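Local coordinates for protein staphylococcal enterotoxin-like toxin (Staphylococcus aureus, PDB 4DXF) that binds carbohydrate and, as a staphylococcal superantigen-like protein with the superantigen fold, probably recognises host glycans, at residues 35-40 against 66-71; 42-47 against 57-62; 96-101 against 131-136; 164-169 against 194-199. One frame throughout, in Å; residues are numbered along the deposited sequence.

Contact 1 of 4, residues 35-40 against 66-71; sequences GIILKK and KKYGEG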
loop_
_atom_site.group_PDB
_atom_site.type_symbol
_atom_site.label_atom_id
_atom_site.label_comp_id
_atom_site.label_asym_id
_atom_site.label_seq_id
_atom_site.Cartn_x
_atom_site.Cartn_y
_atom_site.Cartn_z
ATOM N N GLY A 35 -11.916 -5.553 -14.141
ATOM C CA GLY A 35 -12.408 -4.230 -13.692
ATOM C C GLY A 35 -13.275 -3.619 -14.777
ATOM O O GLY A 35 -12.947 -3.768 -15.960
ATOM N N ILE A 36 -14.334 -2.916 -14.353
ATOM C CA ILE A 36 -15.271 -2.301 -15.290
ATOM C C ILE A 36 -15.301 -0.806 -14.989
ATOM O O ILE A 36 -15.597 -0.440 -13.874
ATOM C CB ILE A 36 -16.642 -2.929 -15.036
ATOM C CG1 ILE A 36 -16.649 -4.429 -15.480
ATOM C CG2 ILE A 36 -17.782 -2.203 -15.777
ATOM C CD1 ILE A 36 -17.853 -5.209 -14.875
ATOM N N ILE A 37 -15.054 0.024 -16.001
ATOM C CA ILE A 37 -15.097 1.488 -15.826
ATOM C C ILE A 37 -16.231 2.032 -16.675
ATOM O O ILE A 37 -16.264 1.797 -17.882
ATOM C CB ILE A 37 -13.803 2.123 -16.181
ATOM C CG1 ILE A 37 -12.663 1.578 -15.275
ATOM C CG2 ILE A 37 -13.919 3.679 -16.027
ATOM C CD1 ILE A 37 -11.318 1.841 -15.773
ATOM N N LEU A 38 -17.163 2.678 -16.006
ATOM C CA LEU A 38 -18.351 3.243 -16.641
ATOM C C LEU A 38 -18.150 4.711 -16.942
ATOM O O LEU A 38 -17.051 5.231 -16.866
ATOM C CB LEU A 38 -19.524 3.095 -15.690
ATOM C CG LEU A 38 -19.826 1.716 -15.116
ATOM C CD1 LEU A 38 -20.891 1.847 -14.065
ATOM C CD2 LEU A 38 -20.242 0.741 -16.221
ATOM N N LYS A 39 -19.237 5.402 -17.263
ATOM C CA LYS A 39 -19.177 6.828 -17.615
ATOM C C LYS A 39 -18.783 7.662 -16.375
ATOM O O LYS A 39 -19.303 7.403 -15.280
ATOM C CB LYS A 39 -20.601 7.190 -18.079
ATOM C CG LYS A 39 -20.821 8.575 -18.680
ATOM C CD LYS A 39 -22.333 8.754 -18.870
ATOM C CE LYS A 39 -22.818 7.864 -20.026
ATOM N NZ LYS A 39 -24.171 8.264 -20.549
ATOM N N LYS A 40 -17.890 8.648 -16.520
ATOM C CA LYS A 40 -17.569 9.558 -15.366
ATOM C C LYS A 40 -18.823 10.211 -14.737
ATOM O O LYS A 40 -19.705 10.710 -15.449
ATOM C CB LYS A 40 -16.556 10.622 -15.788
ATOM C CG LYS A 40 -16.084 11.625 -14.702
ATOM C CD LYS A 40 -15.048 12.556 -15.361
ATOM C CE LYS A 40 -15.042 13.940 -14.722
ATOM N NZ LYS A 40 -14.314 13.899 -13.425
ATOM N N LYS A 66 -5.316 8.117 -16.489
ATOM C CA LYS A 66 -5.002 8.026 -17.942
ATOM C C LYS A 66 -4.745 6.599 -18.352
ATOM O O LYS A 66 -4.889 6.257 -19.525
ATOM C CB LYS A 66 -3.739 8.818 -18.318
ATOM C CG LYS A 66 -3.919 10.321 -18.495
ATOM C CD LYS A 66 -2.523 11.004 -18.495
ATOM C CE LYS A 66 -2.573 12.536 -18.656
ATOM N NZ LYS A 66 -3.522 13.125 -17.680
ATOM N N LYS A 67 -4.345 5.765 -17.392
ATOM C CA LYS A 67 -3.927 4.407 -17.683
ATOM C C LYS A 67 -5.119 3.553 -18.096
ATOM O O LYS A 67 -4.993 2.699 -18.980
ATOM C CB LYS A 67 -3.282 3.795 -16.424
ATOM C CG LYS A 67 -2.624 2.421 -16.645
ATOM C CD LYS A 67 -1.806 2.008 -15.399
ATOM C CE LYS A 67 -1.214 0.618 -15.535
ATOM N NZ LYS A 67 -0.198 0.321 -14.416
ATOM N N TYR A 68 -6.264 3.758 -17.454
ATOM C CA TYR A 68 -7.458 2.920 -17.693
ATOM C C TYR A 68 -8.666 3.677 -18.271
ATOM O O TYR A 68 -9.371 4.376 -17.529
ATOM C CB TYR A 68 -7.942 2.210 -16.425
ATOM C CG TYR A 68 -6.892 1.371 -15.781
ATOM C CD1 TYR A 68 -6.595 0.105 -16.264
ATOM C CD2 TYR A 68 -6.211 1.847 -14.656
ATOM C CE1 TYR A 68 -5.586 -0.694 -15.630
ATOM C CE2 TYR A 68 -5.194 1.104 -14.063
ATOM C CZ TYR A 68 -4.929 -0.193 -14.521
ATOM O OH TYR A 68 -3.922 -0.948 -13.928
ATOM N N GLY A 69 -8.929 3.475 -19.571
ATOM C CA GLY A 69 -10.093 4.079 -20.224
ATOM C C GLY A 69 -11.414 3.406 -19.932
ATOM O O GLY A 69 -11.459 2.341 -19.304
ATOM N N GLU A 70 -12.513 4.014 -20.394
ATOM C CA GLU A 70 -13.826 3.465 -20.214
ATOM C C GLU A 70 -13.887 2.022 -20.735
ATOM O O GLU A 70 -13.296 1.742 -21.742
ATOM C CB GLU A 70 -14.852 4.322 -21.008
ATOM C CG GLU A 70 -16.266 3.772 -20.887
ATOM C CD GLU A 70 -17.322 4.598 -21.606
ATOM O OE1 GLU A 70 -17.835 4.130 -22.646
ATOM O OE2 GLU A 70 -17.637 5.704 -21.151
ATOM N N GLY A 71 -14.581 1.134 -20.034
ATOM C CA GLY A 71 -14.805 -0.221 -20.529
ATOM C C GLY A 71 -14.208 -1.272 -19.606
ATOM O O GLY A 71 -14.093 -1.058 -18.376
#
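This is an edge-of-sheet backbone pairing, where the end of strand 33-37 meets the start of strand 71-74, the outermost strand on that side of its sheet. Ile37 and Gly71 form an antiparallel hydrogen-bonded pair. Ile37 N gives its hydrogen to Gly71 O at 2.8 Å, nearly straight at 168°. Gly71 N returns a bond to Ile37 O, also 2.8 Å, in the carbonyl plane and on a lone pair. The sheet belongs to the OB-fold domain, and the turn from helix 64-67 into the edge strand passes through Tyr68, Gly69 and Glu70. Gly71 has a positive phi of 119°, with backbone angles that suit glycine. The Ile37 side chain crosses Tyr68 at about a right angle. Its CG1 lies anti to the carbonyl carbon, and the extended branch brings Ile37 CD1 to 3.5 Å from Tyr68 CB. Ile37 CD1 also lies 3.6 Å from Gly69 O. Glu70 runs out extended, with CG anti to the backbone N, so that Glu70 CG rests 3.6 Å from Ile37 O. The Tyr68 ring meets His73 edge-to-face.

Contact 2 of 4, residues 42-47 against 57-62; sequences TTIRFM and KIALVG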
loop_
_atom_site.group_PDB
_atom_site.type_symbol
_atom_site.label_atom_id
_atom_site.label_comp_id
_atom_site.label_asym_id
_atom_site.label_seq_id
_atom_site.Cartn_x
_atom_site.Cartn_y
_atom_site.Cartn_z
ATOM N N THR A 42 -18.460 11.894 -11.338
ATOM C CA THR A 42 -18.028 12.868 -10.327
ATOM C C THR A 42 -16.668 13.414 -10.626
ATOM O O THR A 42 -16.197 13.405 -11.758
ATOM C CB THR A 42 -18.108 12.357 -8.848
ATOM O OG1 THR A 42 -19.467 12.150 -8.490
ATOM C CG2 THR A 42 -17.579 13.385 -7.869
ATOM N N THR A 43 -16.037 13.925 -9.586
ATOM C CA THR A 43 -14.777 14.590 -9.750
ATOM C C THR A 43 -13.681 13.574 -10.005
ATOM O O THR A 43 -12.545 13.936 -10.297
ATOM C CB THR A 43 -14.489 15.509 -8.538
ATOM O OG1 THR A 43 -14.781 14.797 -7.327
ATOM C CG2 THR A 43 -15.409 16.769 -8.630
ATOM N N ILE A 44 -14.020 12.283 -9.894
ATOM C CA ILE A 44 -13.072 11.231 -10.338
ATOM C C ILE A 44 -13.794 10.011 -10.823
ATOM O O ILE A 44 -14.982 9.833 -10.597
ATOM C CB ILE A 44 -12.011 10.791 -9.275
ATOM C CG1 ILE A 44 -12.690 10.210 -8.042
ATOM C CG2 ILE A 44 -10.971 11.960 -9.015
ATOM C CD1 ILE A 44 -11.696 9.559 -7.110
ATOM N N ARG A 45 -13.006 9.153 -11.431
ATOM C CA ARG A 45 -13.474 7.925 -12.021
ATOM C C ARG A 45 -13.079 6.737 -11.133
ATOM O O ARG A 45 -12.154 6.847 -10.289
ATOM C CB ARG A 45 -12.811 7.811 -13.385
ATOM C CG ARG A 45 -13.403 8.902 -14.354
ATOM C CD ARG A 45 -12.577 8.984 -15.558
ATOM N NE ARG A 45 -12.549 7.756 -16.369
ATOM C CZ ARG A 45 -11.448 7.031 -16.629
ATOM N NH1 ARG A 45 -10.245 7.339 -16.106
ATOM N NH2 ARG A 45 -11.548 5.950 -17.404
ATOM N N PHE A 46 -13.800 5.637 -11.347
ATOM C CA PHE A 46 -13.705 4.426 -10.525
ATOM C C PHE A 46 -13.556 3.228 -11.437
ATOM O O PHE A 46 -14.070 3.209 -12.548
ATOM C CB PHE A 46 -14.893 4.222 -9.625
ATOM C CG PHE A 46 -15.080 5.350 -8.602
ATOM C CD1 PHE A 46 -14.316 5.385 -7.447
ATOM C CD2 PHE A 46 -15.994 6.368 -8.842
ATOM C CE1 PHE A 46 -14.438 6.433 -6.497
ATOM C CE2 PHE A 46 -16.132 7.434 -7.910
ATOM C CZ PHE A 46 -15.362 7.442 -6.742
ATOM N N MET A 47 -12.784 2.274 -10.968
ATOM C CA MET A 47 -12.777 0.914 -11.542
ATOM C C MET A 47 -13.643 0.046 -10.624
ATOM O O MET A 47 -13.371 -0.084 -9.409
ATOM C CB MET A 47 -11.316 0.371 -11.643
ATOM C CG MET A 47 -11.348 -1.126 -12.211
ATOM S SD MET A 47 -9.778 -1.826 -12.420
ATOM C CE MET A 47 -9.104 -1.000 -13.792
ATOM N N LYS A 57 -15.743 -0.115 -5.453
ATOM C CA LYS A 57 -15.416 1.039 -6.269
ATOM C C LYS A 57 -14.005 1.469 -5.995
ATOM O O LYS A 57 -13.710 1.976 -4.882
ATOM C CB LYS A 57 -16.337 2.216 -5.897
ATOM C CG LYS A 57 -17.833 1.907 -6.065
ATOM C CD LYS A 57 -18.372 2.575 -7.272
ATOM C CE LYS A 57 -19.830 2.143 -7.329
ATOM N NZ LYS A 57 -20.050 1.609 -8.653
ATOM N N ILE A 58 -13.138 1.326 -6.960
ATOM C CA ILE A 58 -11.721 1.617 -6.773
ATOM C C ILE A 58 -11.360 2.962 -7.412
ATOM O O ILE A 58 -11.271 3.129 -8.667
ATOM C CB ILE A 58 -10.743 0.471 -7.303
ATOM C CG1 ILE A 58 -11.165 -0.959 -6.845
ATOM C CG2 ILE A 58 -9.171 0.775 -7.088
ATOM C CD1 ILE A 58 -11.195 -1.139 -5.255
ATOM N N ALA A 59 -11.118 3.980 -6.551
ATOM C CA ALA A 59 -10.688 5.250 -7.126
ATOM C C ALA A 59 -9.484 5.286 -8.042
ATOM O O ALA A 59 -8.379 4.783 -7.737
ATOM C CB ALA A 59 -10.564 6.356 -5.975
ATOM N N LEU A 60 -9.655 5.906 -9.216
ATOM C CA LEU A 60 -8.553 6.046 -10.160
ATOM C C LEU A 60 -7.824 7.379 -9.935
ATOM O O LEU A 60 -8.279 8.447 -10.375
ATOM C CB LEU A 60 -9.031 5.939 -11.596
ATOM C CG LEU A 60 -9.789 4.601 -11.795
ATOM C CD1 LEU A 60 -10.585 4.534 -13.129
ATOM C CD2 LEU A 60 -8.756 3.439 -11.756
ATOM N N VAL A 61 -6.717 7.296 -9.210
ATOM C CA VAL A 61 -5.966 8.482 -8.802
ATOM C C VAL A 61 -4.630 8.408 -9.443
ATOM O O VAL A 61 -4.242 7.352 -9.992
ATOM C CB VAL A 61 -5.834 8.587 -7.254
ATOM C CG1 VAL A 61 -7.195 8.767 -6.625
ATOM C CG2 VAL A 61 -5.099 7.316 -6.694
ATOM N N GLY A 62 -3.895 9.529 -9.415
ATOM C CA GLY A 62 -2.583 9.593 -9.967
ATOM C C GLY A 62 -2.530 9.116 -11.401
ATOM O O GLY A 62 -3.381 9.530 -12.247
HETATM O O HOH W 1 -10.076 9.559 -11.962
#
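The beta hairpin of strands 46-49 and 56-59, part of the OB-fold domain, is joined here at the ends away from its turn. Met47 and Ile58 are an antiparallel hydrogen-bonded pair. Met47 N binds Ile58 O at 2.9 Å, and Ile58 N binds Met47 O at 2.8 Å. In both bonds the donor sits above the carbonyl plane, not on a lone pair. Phe46 and Ala59 are the next pair, non-hydrogen-bonded. Beyond them Leu60 N reaches Arg45 O at 2.9 Å, in the carbonyl plane and close to straight at 167°. Water 1 then extends the pairing: it accepts from Arg45 N and donates to Leu60 O at 2.6 Å.

Leu60 carries much of the apolar contact. Its CG is anti to the carbonyl carbon, which turns the two methyls onto the other strand. Leu60 CD2 lies 4.0 Å from Met47 CB. Leu60 CD1 lies over one face of the Arg45 guanidinium, offset toward its rim. That guanidinium is held by a salt bridge to Asp65 and a hydrogen bond to Tyr68 O. Ala59 N lies at the edge of the Phe46 ring. Ala59 CB touches two side chains, Ile44 CD1 at 3.6 Å and Phe46 CE1 at 3.9 Å.

On the Phe46 face, Tyr87 meets the Phe46 ring edge-to-face and Trp41 meets it at a shallow angle. On the Met47 face, Ile58 packs on Val78 and Val80 of strand 76-80. Strand 92-99 flanks the hairpin beside 56-59, and strand 33-37 beside 46-49.

Contact 3 of 4, residues 96-101 against 131-136; sequences GITKSN and ITKEQI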
loop_
_atom_site.group_PDB
_atom_site.type_symbol
_atom_site.label_atom_id
_atom_site.label_comp_id
_atom_site.label_asym_id
_atom_site.label_seq_id
_atom_site.Cartn_x
_atom_site.Cartn_y
_atom_site.Cartn_z
ATOM N N GLY A 96 -3.958 0.932 -5.821
ATOM C CA GLY A 96 -3.663 -0.467 -5.485
ATOM C C GLY A 96 -3.935 -1.405 -6.649
ATOM O O GLY A 96 -4.024 -2.621 -6.441
ATOM N N ILE A 97 -4.072 -0.846 -7.856
ATOM C CA ILE A 97 -4.401 -1.752 -9.056
ATOM C C ILE A 97 -3.174 -2.125 -9.727
ATOM O O ILE A 97 -2.335 -1.228 -10.062
ATOM C CB ILE A 97 -5.308 -0.999 -10.084
ATOM C CG1 ILE A 97 -6.539 -0.514 -9.382
ATOM C CG2 ILE A 97 -5.684 -1.987 -11.229
ATOM C CD1 ILE A 97 -7.361 0.545 -10.164
ATOM N N THR A 98 -3.005 -3.460 -10.016
ATOM C CA THR A 98 -1.799 -3.918 -10.636
ATOM C C THR A 98 -2.201 -5.010 -11.725
ATOM O O THR A 98 -3.306 -5.426 -11.714
ATOM C CB THR A 98 -0.835 -4.670 -9.667
ATOM O OG1 THR A 98 -1.490 -5.681 -8.966
ATOM C CG2 THR A 98 -0.265 -3.619 -8.585
ATOM N N LYS A 99 -1.261 -5.342 -12.561
ATOM C CA LYS A 99 -1.391 -6.439 -13.528
ATOM C C LYS A 99 -1.205 -7.771 -12.805
ATOM O O LYS A 99 -0.287 -7.963 -12.056
ATOM C CB LYS A 99 -0.333 -6.338 -14.623
ATOM C CG LYS A 99 -0.611 -7.352 -15.768
ATOM C CD LYS A 99 0.037 -6.885 -17.101
ATOM C CE LYS A 99 1.469 -7.447 -17.307
ATOM N NZ LYS A 99 1.492 -8.828 -17.932
ATOM N N SER A 100 -2.092 -8.715 -13.081
ATOM C CA SER A 100 -2.000 -10.057 -12.488
ATOM C C SER A 100 -0.694 -10.761 -12.924
ATOM O O SER A 100 -0.144 -10.491 -13.971
ATOM C CB SER A 100 -3.223 -10.898 -12.972
ATOM O OG SER A 100 -4.473 -10.284 -12.696
ATOM N N ASN A 101 -0.204 -11.664 -12.098
ATOM C CA ASN A 101 0.975 -12.460 -12.395
ATOM C C ASN A 101 0.800 -13.183 -13.749
ATOM O O ASN A 101 -0.307 -13.575 -14.080
ATOM C CB ASN A 101 1.081 -13.531 -11.332
ATOM C CG ASN A 101 1.715 -12.990 -10.040
ATOM O OD1 ASN A 101 1.972 -11.794 -9.947
ATOM N ND2 ASN A 101 1.959 -13.846 -9.092
ATOM N N ILE A 131 7.415 -11.718 -1.176
ATOM C CA ILE A 131 6.845 -11.096 -2.367
ATOM C C ILE A 131 6.309 -12.202 -3.283
ATOM O O ILE A 131 7.113 -13.075 -3.684
ATOM C CB ILE A 131 7.917 -10.309 -3.109
ATOM C CG1 ILE A 131 8.290 -9.099 -2.205
ATOM C CG2 ILE A 131 7.451 -9.857 -4.529
ATOM C CD1 ILE A 131 9.614 -8.456 -2.563
ATOM N N THR A 132 5.023 -12.128 -3.582
ATOM C CA THR A 132 4.352 -13.193 -4.401
ATOM C C THR A 132 3.756 -12.647 -5.696
ATOM O O THR A 132 3.170 -13.380 -6.514
ATOM C CB THR A 132 3.281 -13.903 -3.584
ATOM O OG1 THR A 132 2.257 -12.978 -3.156
ATOM C CG2 THR A 132 3.934 -14.611 -2.361
ATOM N N LYS A 133 3.982 -11.366 -5.917
ATOM C CA LYS A 133 3.444 -10.617 -7.028
ATOM C C LYS A 133 4.483 -10.017 -7.932
ATOM O O LYS A 133 5.460 -9.379 -7.503
ATOM C CB LYS A 133 2.437 -9.546 -6.557
ATOM C CG LYS A 133 0.988 -10.029 -6.438
ATOM C CD LYS A 133 0.069 -8.981 -5.800
ATOM C CE LYS A 133 -0.273 -7.728 -6.720
ATOM N NZ LYS A 133 -0.544 -8.103 -8.256
ATOM N N GLU A 134 4.259 -10.208 -9.232
ATOM C CA GLU A 134 5.104 -9.701 -10.288
ATOM C C GLU A 134 5.149 -8.177 -10.277
ATOM O O GLU A 134 6.212 -7.555 -10.427
ATOM C CB GLU A 134 4.569 -10.172 -11.670
ATOM C CG GLU A 134 5.662 -10.383 -12.566
ATOM C CD GLU A 134 5.334 -11.285 -13.766
ATOM O OE1 GLU A 134 4.154 -11.540 -14.085
ATOM O OE2 GLU A 134 6.312 -11.735 -14.360
ATOM N N GLN A 135 3.975 -7.598 -10.084
ATOM C CA GLN A 135 3.872 -6.157 -10.070
ATOM C C GLN A 135 3.098 -5.825 -8.775
ATOM O O GLN A 135 2.042 -6.338 -8.539
ATOM C CB GLN A 135 3.083 -5.696 -11.261
ATOM C CG GLN A 135 3.201 -4.200 -11.442
ATOM C CD GLN A 135 2.433 -3.683 -12.633
ATOM O OE1 GLN A 135 1.222 -3.622 -12.610
ATOM N NE2 GLN A 135 3.138 -3.309 -13.664
ATOM N N ILE A 136 3.628 -4.924 -7.953
ATOM C CA ILE A 136 3.014 -4.623 -6.688
ATOM C C ILE A 136 2.911 -3.101 -6.575
ATOM O O ILE A 136 3.840 -2.402 -7.039
ATOM C CB ILE A 136 3.901 -5.210 -5.543
ATOM C CG1 ILE A 136 3.195 -5.022 -4.200
ATOM C CG2 ILE A 136 5.381 -4.742 -5.636
ATOM C CD1 ILE A 136 3.806 -5.839 -3.159
HETATM O O HOH W 2 1.414 -9.104 -10.237
HETATM O O HOH W 3 2.690 -9.242 -14.352
#
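Lys133 can be followed outward. Lys133 CB and CG pass Asn101 OD1, with CG 4.0 Å from it. The chain bends at chi3 (72°) and chi4 (40°), which brings Lys133 CE to 3.3 Å from Thr98 OG1. Lys133 NZ meets Thr98 OG1 tip to tip and donates to it at 2.7 Å. It also makes a weak bond to Gln135 O. Water 2 accepts from Lys133 NZ and Gln135 N and lies within bonding distance of Lys99 O and Asn101 OD1. The ammonium charge is paired with Asp77, which also bonds Ser100 OG. Asn101 grips segment 131-136 with both ends of its amide. Asn101 ND2 donates to Thr132 O at 2.9 Å, in the amide plane. Asn101 OD1 accepts from Glu134 N at 2.9 Å, with the donor above the carbonyl plane. Gln135 is extended beyond CG, so that Gln135 OE1 takes the hydrogen of Lys99 N at 3.0 Å, nearly straight at 174°. Water 3 links Ser100 O to Glu134 OE1, which also bonds Ser102 OG. Without backbone-to-backbone bonds, these side chains and waters join the end of an OB-fold strand to the beta-grasp domain, a polar interface between the two domains of the superantigen fold.

Contact 4 of 4, residues 164-169 against 194-199; sequences IVIKMK and TNIDNI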
loop_
_atom_site.group_PDB
_atom_site.type_symbol
_atom_site.label_atom_id
_atom_site.label_comp_id
_atom_site.label_asym_id
_atom_site.label_seq_id
_atom_site.Cartn_x
_atom_site.Cartn_y
_atom_site.Cartn_z
ATOM N N ILE A 164 10.288 4.552 5.401
ATOM C CA ILE A 164 10.603 3.279 4.806
ATOM C C ILE A 164 11.200 3.519 3.375
ATOM O O ILE A 164 10.690 4.393 2.619
ATOM C CB ILE A 164 9.318 2.514 4.630
ATOM C CG1 ILE A 164 8.682 2.075 5.964
ATOM C CG2 ILE A 164 9.586 1.307 3.673
ATOM C CD1 ILE A 164 7.181 1.996 5.746
ATOM N N VAL A 165 12.269 2.815 3.038
ATOM C CA VAL A 165 12.876 2.940 1.731
ATOM C C VAL A 165 12.976 1.554 1.086
ATOM O O VAL A 165 13.594 0.601 1.641
ATOM C CB VAL A 165 14.308 3.639 1.759
ATOM C CG1 VAL A 165 14.961 3.811 0.303
ATOM C CG2 VAL A 165 14.294 4.966 2.587
ATOM N N ILE A 166 12.383 1.488 -0.108
ATOM C CA ILE A 166 12.377 0.237 -0.874
ATOM C C ILE A 166 13.499 0.354 -1.873
ATOM O O ILE A 166 13.485 1.248 -2.725
ATOM C CB ILE A 166 11.038 0.057 -1.647
ATOM C CG1 ILE A 166 9.767 0.264 -0.814
ATOM C CG2 ILE A 166 10.967 -1.328 -2.417
ATOM C CD1 ILE A 166 9.550 -0.711 0.390
ATOM N N LYS A 167 14.494 -0.516 -1.771
ATOM C CA LYS A 167 15.664 -0.400 -2.629
ATOM C C LYS A 167 15.534 -1.401 -3.745
ATOM O O LYS A 167 15.392 -2.570 -3.473
ATOM C CB LYS A 167 16.981 -0.641 -1.861
ATOM C CG LYS A 167 17.164 0.513 -0.810
ATOM C CD LYS A 167 18.410 0.336 0.043
ATOM C CE LYS A 167 19.479 1.355 -0.318
ATOM N NZ LYS A 167 20.816 0.786 0.038
ATOM N N MET A 168 15.603 -0.907 -4.979
ATOM C CA MET A 168 15.452 -1.733 -6.177
ATOM C C MET A 168 16.776 -2.341 -6.673
ATOM O O MET A 168 17.834 -1.700 -6.577
ATOM C CB MET A 168 14.814 -0.855 -7.236
ATOM C CG MET A 168 13.454 -0.244 -6.761
ATOM S SD MET A 168 12.272 -1.451 -6.094
ATOM C CE MET A 168 11.642 -2.266 -7.625
ATOM N N LYS A 169 16.716 -3.568 -7.200
ATOM C CA LYS A 169 17.899 -4.289 -7.744
ATOM C C LYS A 169 18.537 -3.482 -8.871
ATOM O O LYS A 169 19.783 -3.443 -9.026
ATOM C CB LYS A 169 17.525 -5.684 -8.282
ATOM C CG LYS A 169 17.547 -6.780 -7.244
ATOM C CD LYS A 169 16.920 -8.018 -7.810
ATOM C CE LYS A 169 16.613 -8.981 -6.719
ATOM N NZ LYS A 169 17.790 -9.078 -5.800
ATOM N N THR A 194 9.562 -8.406 -8.451
ATOM C CA THR A 194 10.746 -9.230 -8.612
ATOM C C THR A 194 12.093 -8.479 -8.490
ATOM O O THR A 194 13.129 -9.095 -8.248
ATOM C CB THR A 194 10.677 -10.032 -9.991
ATOM O OG1 THR A 194 11.013 -9.171 -11.091
ATOM C CG2 THR A 194 9.255 -10.532 -10.231
ATOM N N ASN A 195 12.048 -7.156 -8.657
ATOM C CA ASN A 195 13.194 -6.297 -8.641
ATOM C C ASN A 195 13.453 -5.613 -7.277
ATOM O O ASN A 195 14.447 -4.908 -7.131
ATOM C CB ASN A 195 13.034 -5.217 -9.729
ATOM C CG ASN A 195 14.366 -4.621 -10.168
ATOM O OD1 ASN A 195 14.688 -3.457 -9.848
ATOM N ND2 ASN A 195 15.187 -5.449 -10.869
ATOM N N ILE A 196 12.581 -5.827 -6.294
ATOM C CA ILE A 196 12.875 -5.305 -4.942
ATOM C C ILE A 196 14.093 -6.064 -4.387
ATOM O O ILE A 196 14.117 -7.297 -4.349
ATOM C CB ILE A 196 11.654 -5.447 -4.028
ATOM C CG1 ILE A 196 10.513 -4.574 -4.559
ATOM C CG2 ILE A 196 11.974 -5.031 -2.574
ATOM C CD1 ILE A 196 9.122 -4.855 -3.876
ATOM N N ASP A 197 15.082 -5.315 -3.931
ATOM C CA ASP A 197 16.246 -5.928 -3.374
ATOM C C ASP A 197 16.172 -6.088 -1.836
ATOM O O ASP A 197 16.215 -7.218 -1.307
ATOM C CB ASP A 197 17.462 -5.113 -3.777
ATOM C CG ASP A 197 18.728 -5.840 -3.477
ATOM O OD1 ASP A 197 18.829 -7.061 -3.799
ATOM O OD2 ASP A 197 19.587 -5.207 -2.872
ATOM N N ASN A 198 16.046 -4.952 -1.149
ATOM C CA ASN A 198 15.960 -4.887 0.333
ATOM C C ASN A 198 15.200 -3.612 0.735
ATOM O O ASN A 198 14.983 -2.664 -0.067
ATOM C CB ASN A 198 17.333 -4.998 1.047
ATOM C CG ASN A 198 18.238 -3.817 0.772
ATOM O OD1 ASN A 198 18.271 -2.825 1.517
ATOM N ND2 ASN A 198 18.946 -3.890 -0.331
ATOM N N ILE A 199 14.823 -3.595 2.010
ATOM C CA ILE A 199 13.945 -2.564 2.503
ATOM C C ILE A 199 14.662 -2.041 3.760
ATOM O O ILE A 199 15.102 -2.867 4.568
ATOM C CB ILE A 199 12.586 -3.153 2.834
ATOM C CG1 ILE A 199 11.929 -3.676 1.562
ATOM C CG2 ILE A 199 11.683 -2.083 3.496
ATOM C CD1 ILE A 199 10.667 -4.352 1.798
#
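Isoleucines line one face of this strand pair, while Lys167 and Asn198 lie on the other. Ile166 and Ile199 stand side by side and point the same way, with Ile166 CD1 4.0 Å from Ile199 CG1. Ile164 runs alongside Ile199 in the same sense, and their CG2 methyls meet. Ile196 instead crosses Ile166 obliquely, CG2 to CG2 at 3.8 Å. Met168 also crosses Ile196 obliquely. Its chain is bent at chi2 and chi3, which puts Met168 SD 3.9 Å from Ile196 CG1.

The strands are antiparallel neighbours in the sheet of the beta-grasp domain, and a classic beta bulge breaks their register. Asp197 and Asn198 both face Lys167. Lys167 O accepts from Asp197 N at 2.8 Å and only weakly from Asn198 N. Lys167 N gives to Asn198 O nearly along the C=O axis. Past the bulge Lys169 N bonds Asn195 O at 2.6 Å, again nearly along the C=O axis.

Polar side chains gather at the bulge. Asp197, with CG anti to the backbone N, crosses Lys169 at about a right angle. Lys169 NZ forms a salt bridge with Asp197 OD1 at 3.0 Å, on the anti lone pair of that oxygen. Asn198 ND2 binds the other oxygen, Asp197 OD2, at 2.9 Å from above the carboxylate plane. Asn198 and Lys167 lie side by side, Asn198 OD1 at 3.5 Å from Lys167 CD, and Lys167 NZ goes on to a salt bridge with Glu200. Leu141 and Leu145 of helix 138-153 pack against the isoleucine face.

In the fold
Contacts 1 and 2 hold the same OB-fold sheet: strands 33-37 and 46-49 are neighbours, and contact 2 is nested in the loop closed by contact 1. Contact 2 is the buried one. Contact 1 lies at the sheet edge, with more exposed residues. Ile97 of contact 3 packs on Ile58 and Leu60 of contact 2 and on Tyr68 of contact 1. Contact 3 differs in chemistry: its bonds come from side chains and water, where the other three rest on strand backbone. Contact 4 lies in the beta-grasp domain, with a buried apolar face and a polar and charged outer one. Its Ile196 touches Ile131 and Ile136 of contact 3, but it does not touch contacts 1 and 2.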